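Long-range contacts in alginate lyase A1-II' (Sphingomonas sp. A1, PDB 2CWS), which probably cleaves alginate as a family 7 polysaccharide lyase, this chain being the alginate lyase domain of a longer protein: residues L93-Q99 with I217-L223; A4-F10 with T43-M49. All coordinates share one frame; numbering follows the deposited sequence. Where two conformers were deposited one is given.

Contact 1. Residues L93-Q99 with I217-L223; sequences LSGKTVQ and IAKLYSL
The ring of Tyr-221 meets Lys-96 at its edge, where CG of the lysine lies near the ring plane; CA of Gly-95 and the carbonyl O of Ser-94 approach it obliquely. Farther out the lysine runs past the phenol, its CE 3.5 Å from Tyr-221 OH, while Lys-96 NZ ends on Gly-159 O and the phenol OH hydrogen-bonds Asp-46 OD2. The two segments are neighbouring antiparallel strands in one of the sheets of the beta-sandwich (jelly-roll) fold of family 7 lyases, interrupted by two classic beta bulges.

At the first bulge Tyr-221 and Ser-222 both face Ser-94, whose O takes a strong bond from Tyr-221 N (2.8 Å, 169° at the hydrogen) and a weak one from Ser-222 N. At the other, Val-98 N and Gln-99 N converge on Ile-217 O, the second donor lying in the carbonyl plane on a lone pair. Between them Lys-96 and Lys-219 exchange two backbone bonds and send their chains the same way; Val-98 CG2 rests on Lys-219 CD at 3.6 Å. On the other face, towards strand 197-202, Leu-93 CD1 meets Leu-220 CD2 at 3.8 Å. Both serines of the Ser-94/Ser-222 pair hold OG between backbone N and carbonyl carbon (chi1 68° and 59°), which lets the two hydroxyls hydrogen-bond, OG to OG 2.8 Å, with either as donor.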
ATOM      1  N   LEU A  93      -8.394  -3.174   5.562  1.00  4.40           N
ATOM      2  CA  LEU A  93      -9.066  -2.808   4.323  1.00  4.23           C
ATOM      3  C   LEU A  93      -9.840  -4.017   3.835  1.00  4.19           C
ATOM      4  O   LEU A  93      -9.551  -5.180   4.166  1.00  4.77           O
ATOM      5  CB  LEU A  93      -8.077  -2.259   3.271  1.00  4.89           C
ATOM      6  CG  LEU A  93      -6.938  -3.208   2.825  1.00  5.09           C
ATOM      7  CD1 LEU A  93      -7.362  -4.202   1.738  1.00  5.55           C
ATOM      8  CD2 LEU A  93      -5.821  -2.335   2.241  1.00  6.57           C
ATOM      9  N   SER A  94     -10.795  -3.742   2.955  1.00  3.81           N
ATOM     10  CA  SER A  94     -11.450  -4.793   2.190  1.00  3.99           C
ATOM     11  C   SER A  94     -11.412  -4.367   0.729  1.00  4.02           C
ATOM     12  O   SER A  94     -11.593  -3.173   0.447  1.00  5.48           O
ATOM     13  CB  SER A  94     -12.864  -5.167   2.646  0.67  4.98           C
ATOM     14  OG  SER A  94     -13.719  -4.092   2.377  0.67  5.07           O
ATOM     15  N   GLY A  95     -11.130  -5.285  -0.150  1.00  3.93           N
ATOM     16  CA  GLY A  95     -10.941  -4.894  -1.546  1.00  5.09           C
ATOM     17  C   GLY A  95     -10.849  -6.074  -2.447  1.00  3.49           C
ATOM     18  O   GLY A  95     -11.077  -7.235  -2.040  1.00  4.32           O
ATOM     19  N   LYS A  96     -10.502  -5.830  -3.698  1.00  3.73           N
ATOM     20  CA  LYS A  96     -10.306  -6.876  -4.679  1.00  3.68           C
ATOM     21  C   LYS A  96      -9.404  -6.338  -5.793  1.00  3.52           C
ATOM     22  O   LYS A  96      -9.303  -5.137  -5.983  1.00  4.69           O
ATOM     23  CB  LYS A  96     -11.603  -7.405  -5.334  0.73  4.46           C
ATOM     24  CG  LYS A  96     -12.430  -6.309  -6.025  0.73  4.61           C
ATOM     25  CD  LYS A  96     -13.512  -6.855  -6.935  0.73  5.12           C
ATOM     26  CE  LYS A  96     -14.570  -7.495  -6.083  0.73  6.34           C
ATOM     27  NZ  LYS A  96     -15.572  -8.230  -6.961  0.73  7.33           N
ATOM     28  N   THR A  97      -8.772  -7.282  -6.487  1.00  3.54           N
ATOM     29  CA  THR A  97      -8.035  -6.915  -7.712  1.00  3.92           C
ATOM     30  C   THR A  97      -8.890  -7.364  -8.860  1.00  4.09           C
ATOM     31  O   THR A  97      -9.273  -8.536  -8.969  1.00  4.86           O
ATOM     32  CB  THR A  97      -6.641  -7.540  -7.670  1.00  4.44           C
ATOM     33  OG1 THR A  97      -5.876  -6.886  -6.644  1.00  4.93           O
ATOM     34  CG2 THR A  97      -5.908  -7.304  -8.992  1.00  5.42           C
ATOM     35  N   VAL A  98      -9.177  -6.416  -9.757  1.00  4.07           N
ATOM     36  CA  VAL A  98     -10.117  -6.621 -10.861  1.00  4.38           C
ATOM     37  C   VAL A  98      -9.402  -7.032 -12.136  1.00  3.76           C
ATOM     38  O   VAL A  98      -9.946  -7.848 -12.892  1.00  5.08           O
ATOM     39  CB  VAL A  98     -10.904  -5.305 -11.095  1.00  5.26           C
ATOM     40  CG1 VAL A  98     -11.742  -5.372 -12.382  1.00  7.18           C
ATOM     41  CG2 VAL A  98     -11.770  -4.966  -9.866  1.00  6.25           C
ATOM     42  N   GLN A  99      -8.249  -6.430 -12.405  1.00  3.64           N
ATOM     43  CA  GLN A  99      -7.544  -6.634 -13.670  1.00  3.63           C
ATOM     44  C   GLN A  99      -6.044  -6.527 -13.367  1.00  3.35           C
ATOM     45  O   GLN A  99      -5.636  -5.653 -12.589  1.00  3.82           O
ATOM     46  CB  GLN A  99      -7.949  -5.550 -14.694  1.00  3.86           C
ATOM     47  CG  GLN A  99      -7.211  -5.690 -16.025  1.00  4.45           C
ATOM     48  CD  GLN A  99      -7.663  -4.564 -16.951  1.00  4.66           C
ATOM     49  OE1 GLN A  99      -8.855  -4.497 -17.325  1.00  6.33           O
ATOM     50  NE2 GLN A  99      -6.756  -3.698 -17.406  1.00  5.03           N
ATOM     51  N   ILE A 217      -6.294  -2.824 -12.382  1.00  3.51           N
ATOM     52  CA  ILE A 217      -7.361  -2.194 -11.602  1.00  3.64           C
ATOM     53  C   ILE A 217      -7.431  -2.892 -10.257  1.00  3.51           C
ATOM     54  O   ILE A 217      -7.575  -4.116 -10.216  1.00  3.92           O
ATOM     55  CB  ILE A 217      -8.725  -2.313 -12.289  1.00  4.00           C
ATOM     56  CG1 ILE A 217      -8.742  -1.643 -13.675  1.00  5.04           C
ATOM     57  CG2 ILE A 217      -9.823  -1.749 -11.392  1.00  5.06           C
ATOM     58  CD1 ILE A 217      -9.979  -1.994 -14.514  1.00  6.86           C
ATOM     59  N   ALA A 218      -7.382  -2.103  -9.189  1.00  3.56           N
ATOM     60  CA  ALA A 218      -7.632  -2.621  -7.843  1.00  3.84           C
ATOM     61  C   ALA A 218      -8.718  -1.761  -7.205  1.00  3.35           C
ATOM     62  O   ALA A 218      -8.837  -0.569  -7.526  1.00  4.51           O
ATOM     63  CB  ALA A 218      -6.381  -2.581  -6.966  1.00  4.83           C
ATOM     64  N   LYS A 219      -9.507  -2.374  -6.316  1.00  3.56           N
ATOM     65  CA  LYS A 219     -10.597  -1.725  -5.645  1.00  3.76           C
ATOM     66  C   LYS A 219     -10.508  -1.853  -4.143  1.00  3.62           C
ATOM     67  O   LYS A 219     -10.030  -2.897  -3.634  1.00  3.59           O
ATOM     68  CB  LYS A 219     -11.942  -2.399  -6.058  1.00  4.41           C
ATOM     69  CG  LYS A 219     -12.388  -1.972  -7.433  1.00  4.05           C
ATOM     70  CD  LYS A 219     -13.714  -2.655  -7.834  1.00  4.68           C
ATOM     71  CE  LYS A 219     -14.306  -1.958  -9.054  1.00  5.07           C
ATOM     72  NZ  LYS A 219     -15.641  -2.553  -9.434  1.00  5.46           N
ATOM     73  N   LEU A 220     -11.006  -0.831  -3.459  1.00  3.51           N
ATOM     74  CA  LEU A 220     -11.209  -0.881  -2.008  1.00  4.02           C
ATOM     75  C   LEU A 220     -12.674  -0.522  -1.719  1.00  3.67           C
ATOM     76  O   LEU A 220     -13.229   0.407  -2.276  1.00  4.12           O
ATOM     77  CB  LEU A 220     -10.283   0.089  -1.278  1.00  4.17           C
ATOM     78  CG  LEU A 220      -8.774  -0.268  -1.379  1.00  3.95           C
ATOM     79  CD1 LEU A 220      -7.931   0.805  -0.740  1.00  5.85           C
ATOM     80  CD2 LEU A 220      -8.489  -1.610  -0.742  1.00  5.49           C
ATOM     81  N   TYR A 221     -13.234  -1.285  -0.749  1.00  4.28           N
ATOM     82  CA  TYR A 221     -14.584  -1.021  -0.246  1.00  4.80           C
ATOM     83  C   TYR A 221     -14.544  -0.443   1.165  1.00  5.44           C
ATOM     84  O   TYR A 221     -15.482   0.211   1.582  1.00  7.58           O
ATOM     85  CB  TYR A 221     -15.426  -2.319  -0.208  1.00  5.82           C
ATOM     86  CG  TYR A 221     -15.645  -2.874  -1.606  1.00  5.82           C
ATOM     87  CD1 TYR A 221     -14.811  -3.869  -2.090  1.00  6.58           C
ATOM     88  CD2 TYR A 221     -16.638  -2.376  -2.428  1.00  5.83           C
ATOM     89  CE1 TYR A 221     -14.964  -4.378  -3.359  1.00  7.16           C
ATOM     90  CE2 TYR A 221     -16.786  -2.892  -3.706  1.00  6.24           C
ATOM     91  CZ  TYR A 221     -15.969  -3.874  -4.167  1.00  6.74           C
ATOM     92  OH  TYR A 221     -16.104  -4.419  -5.431  1.00  8.49           O
ATOM     93  N   SER A 222     -13.432  -0.637   1.881  1.00  4.85           N
ATOM     94  CA  SER A 222     -13.262  -0.038   3.210  1.00  5.49           C
ATOM     95  C   SER A 222     -11.750   0.111   3.433  1.00  4.43           C
ATOM     96  O   SER A 222     -10.968  -0.684   2.876  1.00  4.84           O
ATOM     97  CB  SER A 222     -13.925  -0.879   4.299  1.00  6.57           C
ATOM     98  OG  SER A 222     -13.370  -2.164   4.313  1.00  8.03           O
ATOM     99  N   LEU A 223     -11.384   1.108   4.249  1.00  4.72           N
ATOM    100  CA  LEU A 223      -9.944   1.391   4.492  1.00  4.64           C
ATOM    101  C   LEU A 223      -9.855   2.221   5.744  1.00  4.67           C
ATOM    102  O   LEU A 223     -10.433   3.316   5.793  1.00  6.07           O
ATOM    103  CB  LEU A 223      -9.352   2.185   3.323  1.00  5.48           C
ATOM    104  CG  LEU A 223      -7.888   2.644   3.486  1.00  4.91           C
ATOM    105  CD1 LEU A 223      -6.932   1.472   3.612  1.00  5.65           C
ATOM    106  CD2 LEU A 223      -7.512   3.564   2.329  1.00  6.15           C
TER

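Contact 2. Residues A4-F10 with T43-M49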
ATOM      1  N   ALA A   4     -20.585   9.147  -5.857  1.00 12.72           N
ATOM      2  CA  ALA A   4     -19.779  10.267  -5.367  1.00 10.96           C
ATOM      3  C   ALA A   4     -18.307   9.847  -5.525  1.00  9.64           C
ATOM      4  O   ALA A   4     -18.075   8.656  -5.553  1.00 11.19           O
ATOM      5  CB  ALA A   4     -20.154  10.560  -3.953  1.00 13.53           C
ATOM      6  N   ALA A   5     -17.444  10.807  -5.665  1.00  9.85           N
ATOM      7  CA  ALA A   5     -16.002  10.471  -5.790  1.00  8.70           C
ATOM      8  C   ALA A   5     -15.538   9.823  -4.520  1.00  7.93           C
ATOM      9  O   ALA A   5     -16.164   9.906  -3.450  1.00  9.75           O
ATOM     10  CB  ALA A   5     -15.255  11.770  -6.049  1.00 10.34           C
ATOM     11  N   PRO A   6     -14.388   9.156  -4.592  1.00  5.68           N
ATOM     12  CA  PRO A   6     -14.017   8.340  -3.422  1.00  6.22           C
ATOM     13  C   PRO A   6     -13.889   9.077  -2.095  1.00  7.35           C
ATOM     14  O   PRO A   6     -14.170   8.495  -1.056  1.00  8.26           O
ATOM     15  CB  PRO A   6     -12.673   7.719  -3.859  1.00  6.79           C
ATOM     16  CG  PRO A   6     -12.848   7.597  -5.347  1.00  5.99           C
ATOM     17  CD  PRO A   6     -13.522   8.895  -5.749  1.00  5.98           C
ATOM     18  N   GLY A   7     -13.266  10.280  -2.149  0.60  7.39           N
ATOM     19  CA  GLY A   7     -13.010  11.019  -0.914  0.60  6.54           C
ATOM     20  C   GLY A   7     -14.268  11.438  -0.152  0.60  6.69           C
ATOM     21  O   GLY A   7     -14.185  11.971   0.962  0.60  7.85           O
ATOM     22  N   LYS A   8     -15.454  11.181  -0.663  0.60  6.79           N
ATOM     23  CA  LYS A   8     -16.730  11.274   0.004  0.60  9.15           C
ATOM     24  C   LYS A   8     -17.195   9.944   0.595  0.60 11.96           C
ATOM     25  O   LYS A   8     -18.077   9.999   1.528  0.60 10.18           O
ATOM     26  CB  LYS A   8     -17.774  11.713  -1.022  0.60 10.20           C
ATOM     27  CG  LYS A   8     -17.461  12.948  -1.861  0.60 11.08           C
ATOM     28  CD  LYS A   8     -17.199  14.153  -0.977  0.60 11.69           C
ATOM     29  CE  LYS A   8     -16.987  15.378  -1.861  0.60 10.04           C
ATOM     30  NZ  LYS A   8     -16.903  16.629  -1.078  0.60 13.21           N
ATOM     31  N   ASN A   9     -16.870   8.732   0.170  1.00 14.37           N
ATOM     32  CA  ASN A   9     -17.165   7.416   0.730  1.00 11.54           C
ATOM     33  C   ASN A   9     -16.108   6.837   1.661  1.00  9.07           C
ATOM     34  O   ASN A   9     -16.344   5.774   2.263  1.00  9.62           O
ATOM     35  CB  ASN A   9     -17.292   6.419  -0.443  1.00 14.73           C
ATOM     36  CG  ASN A   9     -18.434   6.813  -1.379  1.00 13.14           C
ATOM     37  OD1 ASN A   9     -18.394   6.573  -2.582  1.00 10.69           O
ATOM     38  ND2 ASN A   9     -19.445   7.395  -0.796  1.00 14.33           N
ATOM     39  N   PHE A  10     -14.983   7.549   1.727  1.00  9.00           N
ATOM     40  CA  PHE A  10     -13.863   7.120   2.511  1.00  8.84           C
ATOM     41  C   PHE A  10     -13.307   8.322   3.265  1.00  8.84           C
ATOM     42  O   PHE A  10     -13.387   9.435   2.720  1.00 10.07           O
ATOM     43  CB  PHE A  10     -12.706   6.554   1.667  1.00  8.75           C
ATOM     44  CG  PHE A  10     -13.073   5.232   1.026  1.00  7.21           C
ATOM     45  CD1 PHE A  10     -13.823   5.197  -0.109  1.00  6.91           C
ATOM     46  CD2 PHE A  10     -12.655   4.054   1.643  1.00  8.17           C
ATOM     47  CE1 PHE A  10     -14.181   3.987  -0.692  1.00  7.23           C
ATOM     48  CE2 PHE A  10     -12.977   2.835   1.022  1.00  8.64           C
ATOM     49  CZ  PHE A  10     -13.760   2.819  -0.129  1.00  7.78           C
ATOM     50  N   THR A  43     -14.817   6.347  -8.328  1.00  4.55           N
ATOM     51  CA  THR A  43     -15.794   5.451  -7.686  1.00  4.86           C
ATOM     52  C   THR A  43     -16.475   4.653  -8.779  1.00  4.66           C
ATOM     53  O   THR A  43     -17.036   5.241  -9.711  1.00  5.84           O
ATOM     54  CB  THR A  43     -16.825   6.286  -6.926  1.00  5.57           C
ATOM     55  OG1 THR A  43     -16.153   6.961  -5.863  1.00  5.54           O
ATOM     56  CG2 THR A  43     -17.937   5.376  -6.406  1.00  5.61           C
ATOM     57  N   ASP A  44     -16.408   3.311  -8.679  1.00  4.88           N
ATOM     58  CA  ASP A  44     -17.116   2.482  -9.655  1.00  5.05           C
ATOM     59  C   ASP A  44     -18.574   2.358  -9.272  1.00  5.11           C
ATOM     60  O   ASP A  44     -19.024   2.829  -8.226  1.00  5.70           O
ATOM     61  CB  ASP A  44     -16.388   1.141  -9.814  1.00  5.35           C
ATOM     62  CG  ASP A  44     -16.589   0.500 -11.156  1.00  5.56           C
ATOM     63  OD1 ASP A  44     -17.358   1.005 -11.989  1.00  6.76           O
ATOM     64  OD2 ASP A  44     -15.914  -0.528 -11.391  1.00  6.95           O
ATOM     65  N   THR A  45     -19.330   1.696 -10.139  1.00  6.27           N
ATOM     66  CA  THR A  45     -20.783   1.596  -9.880  1.00  7.51           C
ATOM     67  C   THR A  45     -21.125   0.794  -8.626  1.00  7.02           C
ATOM     68  O   THR A  45     -22.265   0.917  -8.132  1.00  8.02           O
ATOM     69  CB  THR A  45     -21.441   0.956 -11.118  1.00  9.29           C
ATOM     70  OG1 THR A  45     -20.866  -0.329 -11.359  1.00 12.15           O
ATOM     71  CG2 THR A  45     -21.279   1.810 -12.362  1.00 14.57           C
ATOM     72  N   ASP A  46     -20.205  -0.029  -8.154  1.00  6.04           N
ATOM     73  CA  ASP A  46     -20.382  -0.794  -6.922  1.00  5.44           C
ATOM     74  C   ASP A  46     -19.923  -0.018  -5.695  1.00  5.03           C
ATOM     75  O   ASP A  46     -19.895  -0.623  -4.632  1.00  5.51           O
ATOM     76  CB  ASP A  46     -19.636  -2.135  -7.014  1.00  5.67           C
ATOM     77  CG  ASP A  46     -18.137  -1.985  -7.182  1.00  4.77           C
ATOM     78  OD1 ASP A  46     -17.610  -0.865  -7.226  1.00  5.63           O
ATOM     79  OD2 ASP A  46     -17.462  -3.050  -7.289  1.00  5.64           O
ATOM     80  N   GLY A  47     -19.620   1.282  -5.856  1.00  5.11           N
ATOM     81  CA  GLY A  47     -19.177   2.093  -4.729  1.00  5.03           C
ATOM     82  C   GLY A  47     -17.693   1.985  -4.434  1.00  4.50           C
ATOM     83  O   GLY A  47     -17.204   2.719  -3.557  1.00  5.15           O
ATOM     84  N   ALA A  48     -16.971   1.096  -5.096  1.00  4.11           N
ATOM     85  CA  ALA A  48     -15.557   0.939  -4.711  1.00  4.14           C
ATOM     86  C   ALA A  48     -14.730   2.125  -5.116  1.00  3.95           C
ATOM     87  O   ALA A  48     -14.882   2.699  -6.191  1.00  4.56           O
ATOM     88  CB  ALA A  48     -14.940  -0.274  -5.431  1.00  4.63           C
ATOM     89  N   MET A  49     -13.760   2.442  -4.226  1.00  3.94           N
ATOM     90  CA  MET A  49     -12.654   3.347  -4.599  1.00  3.77           C
ATOM     91  C   MET A  49     -11.731   2.519  -5.508  1.00  3.53           C
ATOM     92  O   MET A  49     -11.198   1.477  -5.085  1.00  4.22           O
ATOM     93  CB  MET A  49     -11.968   3.839  -3.353  1.00  4.26           C
ATOM     94  CG  MET A  49     -10.682   4.623  -3.578  1.00  4.66           C
ATOM     95  SD  MET A  49     -10.124   5.529  -2.139  1.00  4.82           S
ATOM     96  CE  MET A  49      -9.955   4.227  -0.928  1.00  5.94           C
TER
HETATM   97  O   HOH W   1     -15.835   5.338  -3.542  1.00  7.82           O
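Met-49 reaches across Phe-10 so that its methyl lies over the ring: CE sits over the centre of one face, 3.7 Å from the centroid and 12° off the normal, a CH-pi contact. SD lies over the ring too, at 4.5 Å from the centroid, which makes this a Met-aromatic pair. The side chain leaves with CG anti to the backbone N (chi1 172°) and bends only at its last torsion, chi3 58°; its CB meanwhile packs against Phe-10 CE1. Pro-6 closes in on the thioether chain, with CB 3.7 Å from Met-49 CG.

Here the N-terminal segment, with its short, weakly bonded helix at about 6-9, packs on the turn of the hairpin formed by strands 41-43 and 49-54, a type I turn from Asp-44 to Gly-47. Thr-43 and the Pro-6 ring lie alongside, pointing opposite ways, OG1 3.3 Å from CD, and the threonine hydroxyl donates to Ala-4 O on a lone pair in the carbonyl plane (OG1 to O 2.6 Å). Asn-9 comes in roughly perpendicular to Thr-43, and one water lies within 3.0 Å of Asn-9 OD1, Thr-43 OG1 and Gly-47 O; having two protons, it can serve only two at once.

How the contacts relate
Contact 2 comes first along the chain and is complete before contact 1 begins; their centres are about 11 Å apart, on the same side of the molecule's centre. Contact 1 lies within the seven-stranded antiparallel sheet; of contact 2 only 43-49 belongs to it, as the turn joining strands 41-43 and 49-54, while 4-10 packs on it from outside. Strand 49-54 lies next to 215-228, and 88-99 follows on the far side of 215-228. The turn reaches contact 1 through charge, as Lys-219 NZ forms salt bridges with Asp-44 and Asp-46. The N-terminal segment does so by packing: Phe-10 CZ lies 3.3 Å from Leu-220 O and also touches Tyr-221 O, at the corner where strand 215-228 bends.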